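Local atomic coordinates of putative modulator of DNA gyrase (Bacteroides thetaiotaomicron, PDB entry 1VPB), a protein that probably acts as a metallopeptidase of the PmbA/TldD (peptidase U62) family, although it was named as a putative modulator of DNA gyrase. Residues L126-A131 with S213-N218; R158-G163 with D195-G200; M249-M254 with L441-V446; S257-P262 with T375-G380. One frame throughout, in Å; residues are numbered along the deposited sequence.

Contact 1 (L126-A131 with S213-N218); sequences LKLYDA and SSLYMN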
# COMPACT_ATOMS: atom_id res chain seq x y z
N LEU A 126 -2.22 29.74 -11.15
CA LEU A 126 -3.21 28.68 -11.29
C LEU A 126 -4.16 28.63 -10.07
O LEU A 126 -5.16 27.91 -10.12
CB LEU A 126 -2.56 27.29 -11.44
CG LEU A 126 -1.80 27.11 -12.76
CD1 LEU A 126 -0.90 25.92 -12.79
CD2 LEU A 126 -2.71 27.06 -13.98
N LYS A 127 -3.82 29.34 -8.99
CA LYS A 127 -4.70 29.54 -7.84
C LYS A 127 -5.10 28.21 -7.20
O LYS A 127 -6.28 27.93 -6.97
CB LYS A 127 -5.97 30.31 -8.26
CG LYS A 127 -5.61 31.73 -8.69
CD LYS A 127 -6.82 32.57 -8.98
CE LYS A 127 -6.37 33.95 -9.41
NZ LYS A 127 -7.58 34.80 -9.80
N LEU A 128 -4.10 27.36 -6.97
CA LEU A 128 -4.41 26.02 -6.49
C LEU A 128 -4.29 25.91 -4.97
O LEU A 128 -4.51 24.81 -4.40
CB LEU A 128 -3.46 25.01 -7.13
CG LEU A 128 -3.41 25.05 -8.67
CD1 LEU A 128 -2.27 24.19 -9.17
CD2 LEU A 128 -4.67 24.63 -9.24
N TYR A 129 -3.97 27.03 -4.32
CA TYR A 129 -3.80 27.09 -2.89
C TYR A 129 -4.83 28.04 -2.26
O TYR A 129 -4.83 29.23 -2.55
CB TYR A 129 -2.39 27.57 -2.52
CG TYR A 129 -2.08 27.48 -1.03
CD1 TYR A 129 -2.56 28.42 -0.12
CD2 TYR A 129 -1.33 26.42 -0.50
CE1 TYR A 129 -2.31 28.30 1.23
CE2 TYR A 129 -1.10 26.30 0.86
CZ TYR A 129 -1.57 27.25 1.73
OH TYR A 129 -1.33 27.14 3.12
N ASP A 130 -5.65 27.49 -1.37
CA ASP A 130 -6.66 28.26 -0.59
C ASP A 130 -5.98 29.00 0.54
O ASP A 130 -5.54 28.45 1.55
CB ASP A 130 -7.69 27.26 -0.11
CG ASP A 130 -8.78 27.88 0.71
OD1 ASP A 130 -8.81 29.15 0.77
OD2 ASP A 130 -9.63 27.18 1.28
N ALA A 131 -5.90 30.33 0.41
CA ALA A 131 -5.22 31.13 1.41
C ALA A 131 -5.85 31.05 2.82
O ALA A 131 -5.18 31.35 3.81
CB ALA A 131 -5.26 32.56 0.95
N SER A 213 -14.69 16.53 -2.91
CA SER A 213 -13.41 17.22 -2.66
C SER A 213 -13.31 18.54 -3.40
O SER A 213 -14.08 18.84 -4.33
CB SER A 213 -12.22 16.28 -2.96
OG SER A 213 -12.15 15.98 -4.33
N SER A 214 -12.39 19.38 -2.95
CA SER A 214 -12.14 20.67 -3.57
C SER A 214 -10.76 21.19 -3.15
O SER A 214 -10.26 20.81 -2.09
CB SER A 214 -13.18 21.71 -3.12
OG SER A 214 -12.98 22.95 -3.81
N LEU A 215 -10.22 22.12 -3.93
CA LEU A 215 -9.00 22.78 -3.59
C LEU A 215 -9.30 23.88 -2.53
O LEU A 215 -8.39 24.36 -1.87
CB LEU A 215 -8.40 23.40 -4.84
CG LEU A 215 -8.00 22.45 -5.98
CD1 LEU A 215 -7.29 23.25 -7.06
CD2 LEU A 215 -7.04 21.43 -5.46
N TYR A 216 -10.58 24.34 -2.46
CA TYR A 216 -10.99 25.44 -1.56
C TYR A 216 -12.11 25.02 -0.57
O TYR A 216 -13.07 24.39 -0.97
CB TYR A 216 -11.58 26.59 -2.41
CG TYR A 216 -10.52 27.33 -3.18
CD1 TYR A 216 -9.95 26.80 -4.31
CD2 TYR A 216 -10.00 28.49 -2.69
CE1 TYR A 216 -8.94 27.48 -4.99
CE2 TYR A 216 -9.01 29.19 -3.37
CZ TYR A 216 -8.45 28.65 -4.49
OH TYR A 216 -7.46 29.35 -5.15
N MET A 217 -11.93 25.34 0.70
CA MET A 217 -12.93 24.97 1.75
C MET A 217 -14.27 25.55 1.39
O MET A 217 -15.32 24.88 1.51
CB MET A 217 -12.47 25.44 3.12
CG MET A 217 -13.49 25.16 4.23
SD MET A 217 -13.88 23.40 4.42
CE MET A 217 -12.69 23.09 5.65
N ASN A 218 -14.24 26.79 0.91
CA ASN A 218 -15.47 27.48 0.56
C ASN A 218 -16.25 26.77 -0.55
O ASN A 218 -17.48 26.82 -0.57
CB ASN A 218 -15.19 28.92 0.16
CG ASN A 218 -16.45 29.75 0.07
OD1 ASN A 218 -16.84 30.17 -1.01
ND2 ASN A 218 -17.11 29.95 1.20
O HOH W 1 -11.94 28.74 1.37
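Y216 reaches out of the turn that follows strand 207-214 and lies against the loop 126-131, with CG anti to its own carbonyl carbon (chi1 -72°). From CB the ring swings obliquely across D130, and Y216 CG lies 4.2 Å from D130 CB. CD2 rests 3.7 Å from D130 CG, and CE2 runs on beneath the D130 backbone, whose N stands over one ring face. On the other edge CE1 passes 3.3 Å from K127 O. At the tip, Y216 OH donates a short hydrogen bond of 2.6 Å to K127 O, which lies in the plane of the ring; the hydroxyl meets this carbonyl from above the carbonyl plane. One end of the ring is thus held by a bond while its flank is covered by the aspartate.

D130 in turn reaches M217. With CG anti to its backbone N (chi1 180°), its OD2 accepts from M217 N at 3.0 Å in a nearly straight bond (167°). Water 1 donates to the same oxygen and accepts from N218 N, so the carboxylate grips two successive backbone amides, one directly and one through water. Nearby, L128 and L215 lie side by side, CD2 to CD1 at 3.7 Å. T188 of strand 181-198 ties in both segments, its OG1 bonding with D130 N and L215 O. The end of strand 207-214 is itself shaped by an ST turn, in which S214 OG accepts from Y216 N, and the whole is loop-to-turn packing beside the outermost strand of the six-stranded antiparallel sheet.

Contact 2 (R158-G163 with D195-G200); sequences RIISVG and DITIRG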
# COMPACT_ATOMS: atom_id res chain seq x y z
N ARG A 158 -32.14 -1.22 8.28
CA ARG A 158 -31.13 -2.13 7.80
C ARG A 158 -29.72 -1.67 8.09
O ARG A 158 -28.78 -2.47 8.01
CB ARG A 158 -31.36 -2.44 6.32
CG ARG A 158 -32.61 -3.27 6.16
CD ARG A 158 -33.15 -3.29 4.77
NE ARG A 158 -33.55 -1.97 4.30
CZ ARG A 158 -34.36 -1.76 3.27
NH1 ARG A 158 -34.88 -2.79 2.58
NH2 ARG A 158 -34.65 -0.51 2.92
N ILE A 159 -29.54 -0.40 8.47
CA ILE A 159 -28.18 0.13 8.59
C ILE A 159 -27.38 -0.54 9.71
O ILE A 159 -27.84 -0.62 10.83
CB ILE A 159 -28.17 1.66 8.85
CG1 ILE A 159 -28.74 2.45 7.66
CG2 ILE A 159 -26.75 2.12 9.20
CD1 ILE A 159 -28.87 3.98 7.96
N ILE A 160 -26.15 -0.97 9.41
CA ILE A 160 -25.28 -1.56 10.41
C ILE A 160 -24.26 -0.54 10.96
O ILE A 160 -24.08 -0.44 12.17
CB ILE A 160 -24.55 -2.77 9.79
CG1 ILE A 160 -25.57 -3.90 9.60
CG2 ILE A 160 -23.38 -3.23 10.66
CD1 ILE A 160 -25.02 -5.06 8.84
N SER A 161 -23.65 0.23 10.07
CA SER A 161 -22.63 1.19 10.47
C SER A 161 -22.59 2.36 9.49
O SER A 161 -22.72 2.14 8.28
CB SER A 161 -21.25 0.52 10.48
OG SER A 161 -20.25 1.40 10.94
N VAL A 162 -22.40 3.57 10.03
CA VAL A 162 -22.21 4.78 9.23
C VAL A 162 -20.87 5.40 9.62
O VAL A 162 -20.70 5.84 10.74
CB VAL A 162 -23.30 5.83 9.49
CG1 VAL A 162 -23.02 7.13 8.69
CG2 VAL A 162 -24.71 5.25 9.18
N GLY A 163 -19.95 5.38 8.70
CA GLY A 163 -18.66 6.04 8.85
C GLY A 163 -18.66 7.34 8.08
O GLY A 163 -19.29 7.46 7.02
N ASP A 195 -19.26 6.36 4.44
CA ASP A 195 -19.30 4.95 4.07
C ASP A 195 -20.33 4.27 4.97
O ASP A 195 -20.36 4.47 6.19
CB ASP A 195 -17.91 4.31 4.14
CG ASP A 195 -17.35 4.31 5.51
OD1 ASP A 195 -17.82 3.47 6.31
OD2 ASP A 195 -16.46 5.10 5.90
N ILE A 196 -21.21 3.49 4.35
CA ILE A 196 -22.34 2.94 5.06
C ILE A 196 -22.45 1.47 4.74
O ILE A 196 -22.31 1.10 3.59
CB ILE A 196 -23.64 3.63 4.61
CG1 ILE A 196 -23.53 5.13 4.88
CG2 ILE A 196 -24.85 2.99 5.30
CD1 ILE A 196 -24.74 5.95 4.52
N THR A 197 -22.69 0.67 5.76
CA THR A 197 -22.87 -0.76 5.63
C THR A 197 -24.26 -1.13 6.13
O THR A 197 -24.73 -0.60 7.14
CB THR A 197 -21.79 -1.48 6.43
OG1 THR A 197 -20.52 -1.28 5.77
CG2 THR A 197 -22.02 -2.98 6.45
N ILE A 198 -24.91 -2.05 5.41
CA ILE A 198 -26.26 -2.45 5.77
C ILE A 198 -26.43 -3.95 5.80
O ILE A 198 -25.58 -4.70 5.30
CB ILE A 198 -27.32 -1.81 4.82
CG1 ILE A 198 -27.28 -2.46 3.43
CG2 ILE A 198 -27.10 -0.29 4.73
CD1 ILE A 198 -28.40 -1.98 2.53
N ARG A 199 -27.53 -4.38 6.41
CA ARG A 199 -27.93 -5.78 6.47
C ARG A 199 -28.56 -6.17 5.14
O ARG A 199 -29.60 -5.62 4.76
CB ARG A 199 -28.95 -6.00 7.60
CG ARG A 199 -29.36 -7.46 7.84
CD ARG A 199 -30.55 -7.62 8.79
NE ARG A 199 -31.82 -7.23 8.15
CZ ARG A 199 -32.58 -6.18 8.49
NH1 ARG A 199 -32.26 -5.36 9.49
NH2 ARG A 199 -33.70 -5.95 7.81
N GLY A 200 -27.92 -7.10 4.43
CA GLY A 200 -28.45 -7.63 3.19
C GLY A 200 -29.25 -8.90 3.48
O GLY A 200 -29.77 -9.07 4.58
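Isoleucine and valine side chains make up the apolar centre: V162 CG1 lies 4.3 Å from I196 CG1 on one face of the sheet, while the side chains of I159 and I198 diverge and touch loosely through I159 CG1 and I198 CG2. Helix 225-234 covers I196 and I198. I160 points toward the partner strand and lays CD1 against the backbone of I198, 3.5 Å from its C. The two segments belong to the long antiparallel hairpin of strands 159-177 and 181-198, and here its regular pairing is broken by a classic beta bulge. T197 O takes two donors at once, I160 N at 2.7 Å in the carbonyl plane and S161 N at 3.2 Å from above it. Beyond the bulge G163 and D195 exchange two bonds; G163 N approaches D195 O nearly along the C=O axis. D195 bends its carboxylate back over G163, D195 OD1 to G163 CA 3.7 Å, while OD1 forms a salt bridge with R52. At the other end R199 N bonds to R158 O. The two arginine chains cross at about a right angle, R158 CG lying 3.3 Å from R199 NH2 over one face of the R199 guanidinium, and D156 pairs with R158, E157 with R199.

Contact 3 (M249-M254 with L441-V446); sequences MVVDPM and LVFEGV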
# COMPACT_ATOMS: atom_id res chain seq x y z
N MET A 249 -23.63 -0.89 -22.69
CA MET A 249 -23.08 -0.59 -21.37
C MET A 249 -23.10 0.91 -21.10
O MET A 249 -22.54 1.69 -21.86
CB MET A 249 -21.65 -1.12 -21.23
CG MET A 249 -21.07 -0.85 -19.86
SD MET A 249 -19.49 -1.58 -19.46
CE MET A 249 -18.43 -0.92 -20.72
N VAL A 250 -23.76 1.30 -20.01
CA VAL A 250 -23.71 2.68 -19.53
C VAL A 250 -22.83 2.71 -18.27
O VAL A 250 -22.93 1.84 -17.40
CB VAL A 250 -25.12 3.25 -19.24
CG1 VAL A 250 -25.01 4.73 -18.85
CG2 VAL A 250 -26.03 3.10 -20.46
N VAL A 251 -21.94 3.68 -18.19
CA VAL A 251 -21.06 3.84 -17.02
C VAL A 251 -21.16 5.24 -16.44
O VAL A 251 -21.11 6.23 -17.16
CB VAL A 251 -19.59 3.55 -17.37
CG1 VAL A 251 -18.75 3.44 -16.08
CG2 VAL A 251 -19.48 2.30 -18.22
N ASP A 252 -21.31 5.31 -15.11
CA ASP A 252 -21.49 6.61 -14.44
C ASP A 252 -20.18 7.34 -14.28
O ASP A 252 -19.13 6.77 -14.55
CB ASP A 252 -22.27 6.46 -13.13
CG ASP A 252 -21.57 5.60 -12.09
OD1 ASP A 252 -20.33 5.46 -12.14
OD2 ASP A 252 -22.25 5.05 -11.18
N PRO A 253 -20.23 8.63 -13.94
CA PRO A 253 -19.05 9.42 -13.81
C PRO A 253 -18.21 8.98 -12.61
O PRO A 253 -17.00 9.18 -12.59
CB PRO A 253 -19.61 10.82 -13.57
CG PRO A 253 -20.94 10.80 -14.06
CD PRO A 253 -21.44 9.42 -13.71
N MET A 254 -18.85 8.41 -11.60
CA MET A 254 -18.07 7.88 -10.48
C MET A 254 -17.08 6.79 -11.02
O MET A 254 -16.00 6.67 -10.43
CB MET A 254 -19.02 7.36 -9.38
CG MET A 254 -18.35 7.02 -8.07
SD MET A 254 -17.20 8.27 -7.38
CE MET A 254 -18.25 9.57 -6.78
N LEU A 441 -20.65 7.50 -19.84
CA LEU A 441 -20.31 6.93 -21.12
C LEU A 441 -21.28 5.83 -21.55
O LEU A 441 -21.84 5.12 -20.72
CB LEU A 441 -18.93 6.31 -21.02
CG LEU A 441 -17.77 7.18 -20.61
CD1 LEU A 441 -16.57 6.25 -20.48
CD2 LEU A 441 -17.51 8.31 -21.58
N VAL A 442 -21.50 5.72 -22.86
CA VAL A 442 -22.33 4.68 -23.40
C VAL A 442 -21.57 3.96 -24.51
O VAL A 442 -21.06 4.59 -25.43
CB VAL A 442 -23.63 5.24 -24.04
CG1 VAL A 442 -24.47 4.10 -24.51
CG2 VAL A 442 -24.42 6.12 -23.02
N PHE A 443 -21.50 2.65 -24.37
CA PHE A 443 -20.83 1.79 -25.33
C PHE A 443 -21.83 0.79 -25.87
O PHE A 443 -22.64 0.24 -25.11
CB PHE A 443 -19.72 0.99 -24.64
CG PHE A 443 -18.66 1.79 -24.01
CD1 PHE A 443 -17.49 2.13 -24.73
CD2 PHE A 443 -18.73 2.19 -22.66
CE1 PHE A 443 -16.46 2.82 -24.13
CE2 PHE A 443 -17.67 2.90 -22.08
CZ PHE A 443 -16.54 3.22 -22.82
N GLU A 444 -21.79 0.49 -27.18
CA GLU A 444 -22.68 -0.51 -27.72
C GLU A 444 -22.01 -1.86 -27.88
O GLU A 444 -20.83 -1.94 -28.21
CB GLU A 444 -23.19 -0.08 -29.09
CG GLU A 444 -24.13 1.11 -29.10
CD GLU A 444 -25.47 0.83 -28.45
OE1 GLU A 444 -25.78 -0.37 -28.19
OE2 GLU A 444 -26.22 1.82 -28.19
N GLY A 445 -22.80 -2.92 -27.70
CA GLY A 445 -22.39 -4.28 -28.05
C GLY A 445 -21.25 -4.80 -27.19
O GLY A 445 -20.23 -5.25 -27.69
N VAL A 446 -21.44 -4.70 -25.88
CA VAL A 446 -20.42 -5.08 -24.90
C VAL A 446 -20.84 -6.44 -24.30
O VAL A 446 -22.01 -6.66 -24.01
CB VAL A 446 -20.28 -4.03 -23.79
CG1 VAL A 446 -19.30 -4.48 -22.71
CG2 VAL A 446 -19.82 -2.69 -24.39
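M249 is extended through its first two torsions, CG anti to the backbone N (chi1 -179°), and then folds back at chi3 (59°), while F443 sets CG anti to its carbonyl carbon (chi1 -61°); as a paired couple they leave the same face of the sheet, and these torsions lay them side by side. They belong to an antiparallel beta ladder between strands 245-251 and 441-443 in the mixed sheet of the C-terminal domain. M249 and F443 form a hydrogen-bonded pair, with M249 N donating to F443 O at 2.8 Å and F443 N returning a bond to M249 O. V251 and L441 make the next such pair, V251 N to L441 O at 2.9 Å and L441 N to V251 O at 3.0 Å. All four bonds lie in the planes of their carbonyls. The intervening pair, V250 and V442, is non-hydrogen-bonded and turns to the other face, where the CG2 methyls stand 4.3 Å apart.

On the M249 face the apolar layer is buried beneath helices 256-265 and 416-421: L259 packs on V251 and F443, and W420 meets the F443 ring edge-to-face. The chain turns a corner at E444 and G445, the glycine at positive phi, and brings V446 back to the same methionine, V446 CG2 lying 4.0 Å from M249 CB. V251 CG2 approaches the F443 ring at its edge, and the M249 CE methyl rests 3.7 Å from F443 CD2.

Contact 4 (S257-P262 with T375-G380); sequences SRLLSP and TGFNGG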
# COMPACT_ATOMS: atom_id res chain seq x y z
N SER A 257 -13.92 6.79 -15.53
CA SER A 257 -12.47 6.93 -15.59
C SER A 257 -11.76 5.58 -15.52
O SER A 257 -10.65 5.43 -16.09
CB SER A 257 -11.97 7.84 -14.47
OG SER A 257 -12.56 9.13 -14.62
N ARG A 258 -12.35 4.64 -14.82
CA ARG A 258 -11.80 3.27 -14.67
C ARG A 258 -11.49 2.58 -16.00
O ARG A 258 -10.40 2.01 -16.17
CB ARG A 258 -12.75 2.39 -13.83
CG ARG A 258 -12.08 1.09 -13.25
CD ARG A 258 -12.06 -0.24 -14.09
NE ARG A 258 -10.82 -0.99 -13.84
CZ ARG A 258 -10.69 -2.13 -13.15
NH1 ARG A 258 -11.73 -2.77 -12.58
NH2 ARG A 258 -9.47 -2.65 -13.02
N LEU A 259 -12.42 2.61 -16.95
CA LEU A 259 -12.16 2.01 -18.26
C LEU A 259 -11.14 2.77 -19.12
O LEU A 259 -10.54 2.19 -20.05
CB LEU A 259 -13.49 1.86 -19.01
CG LEU A 259 -14.46 0.87 -18.39
CD1 LEU A 259 -15.83 1.00 -19.08
CD2 LEU A 259 -13.88 -0.55 -18.52
N LEU A 260 -10.94 4.07 -18.85
CA LEU A 260 -10.02 4.88 -19.57
C LEU A 260 -8.60 4.70 -19.07
O LEU A 260 -7.62 4.77 -19.83
CB LEU A 260 -10.37 6.37 -19.44
CG LEU A 260 -9.55 7.32 -20.27
CD1 LEU A 260 -9.66 7.07 -21.76
CD2 LEU A 260 -10.00 8.74 -19.98
N SER A 261 -8.51 4.45 -17.78
CA SER A 261 -7.21 4.33 -17.10
C SER A 261 -6.19 3.41 -17.81
O SER A 261 -5.09 3.83 -18.05
CB SER A 261 -7.42 3.87 -15.65
OG SER A 261 -6.19 3.91 -15.00
N PRO A 262 -6.55 2.18 -18.18
CA PRO A 262 -5.59 1.33 -18.87
C PRO A 262 -5.16 1.81 -20.23
O PRO A 262 -4.07 1.48 -20.68
CB PRO A 262 -6.28 -0.02 -18.94
CG PRO A 262 -7.68 0.21 -18.66
CD PRO A 262 -7.80 1.46 -17.88
N THR A 375 -22.38 0.64 -12.01
CA THR A 375 -22.19 1.58 -10.92
C THR A 375 -20.99 1.22 -10.07
O THR A 375 -20.71 1.89 -9.06
CB THR A 375 -23.44 1.62 -10.02
OG1 THR A 375 -23.74 0.31 -9.49
CG2 THR A 375 -24.65 2.01 -10.82
N GLY A 376 -20.29 0.17 -10.46
CA GLY A 376 -19.09 -0.19 -9.73
C GLY A 376 -18.38 -1.37 -10.35
O GLY A 376 -18.99 -2.17 -11.04
N PHE A 377 -17.09 -1.44 -10.09
CA PHE A 377 -16.23 -2.50 -10.63
C PHE A 377 -15.69 -3.32 -9.49
O PHE A 377 -15.25 -2.74 -8.50
CB PHE A 377 -15.06 -1.87 -11.40
CG PHE A 377 -15.44 -1.34 -12.72
CD1 PHE A 377 -15.65 -2.21 -13.79
CD2 PHE A 377 -15.57 0.03 -12.93
CE1 PHE A 377 -16.01 -1.74 -15.00
CE2 PHE A 377 -15.93 0.51 -14.16
CZ PHE A 377 -16.14 -0.37 -15.20
N ASN A 378 -15.71 -4.64 -9.63
CA ASN A 378 -15.30 -5.58 -8.58
C ASN A 378 -14.24 -6.57 -9.06
O ASN A 378 -14.56 -7.72 -9.39
CB ASN A 378 -16.50 -6.40 -8.08
CG ASN A 378 -17.71 -5.55 -7.76
OD1 ASN A 378 -17.58 -4.37 -7.40
ND2 ASN A 378 -18.90 -6.14 -7.88
N GLY A 379 -12.99 -6.14 -9.08
CA GLY A 379 -11.90 -7.05 -9.42
C GLY A 379 -11.81 -7.28 -10.91
O GLY A 379 -12.70 -6.88 -11.65
N GLY A 380 -10.74 -7.94 -11.33
CA GLY A 380 -10.45 -8.14 -12.75
C GLY A 380 -9.16 -7.45 -13.14
O GLY A 380 -8.48 -6.87 -12.30
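The contact is carried by apolar and CH-pi packing, and no hydrogen bond links helix residues 257-262 to 375-380. F377 points toward the helix from strand 370-378, and the bent chain of R258 is laid across one face of its ring. R258 CD sits 3.8 Å from the F377 ring centroid, 14° off the normal, a CH-pi contact over the face. Nearer the backbone, R258 CB comes within 3.7 Å of F377 CE2, so that successive methylenes follow the same side of the ring. At the ring's far end L259 crosses at about a right angle, its CG 3.8 Å from F377 CZ.

Between the two segments the charged end adds at most a weak attraction. The guanidinium stands almost perpendicular to the ring (87°), and the cation-pi pairing of R258 CZ with the F377 centroid is long, 5.3 Å. R258 NH1 instead lies 3.6 Å from F377 CB, which meets the guanidinium at its edge. Y391 of strand 388-399 offers R258 another cation-pi partner, and it also packs on L259.

The arrangement is helix-on-sheet packing in the C-terminal domain, with helix 256-265 lying against strand 370-378 chiefly through F377.

How the contacts relate
From the N terminus, contact 1 opens first, at 126-131, and closes when the chain reaches the turn after strand 207-214. Nested inside its loop, and closed before it, is contact 2, the hairpin pairing of strands 159-177 and 181-198; both contacts reach the same six-stranded antiparallel sheet, though their centres are 32 Å apart. Contact 3 opens only after these have closed and joins strand 245-251 to strand 441-443 near the C terminus. Contact 4 is nested within it, setting helix 256-265 against strand 370-378. Contacts 3 and 4 touch: L259 CD1 lies 3.6 Å from M249 CE, so helix and ladder share one apolar layer. No contacts cross along the chain.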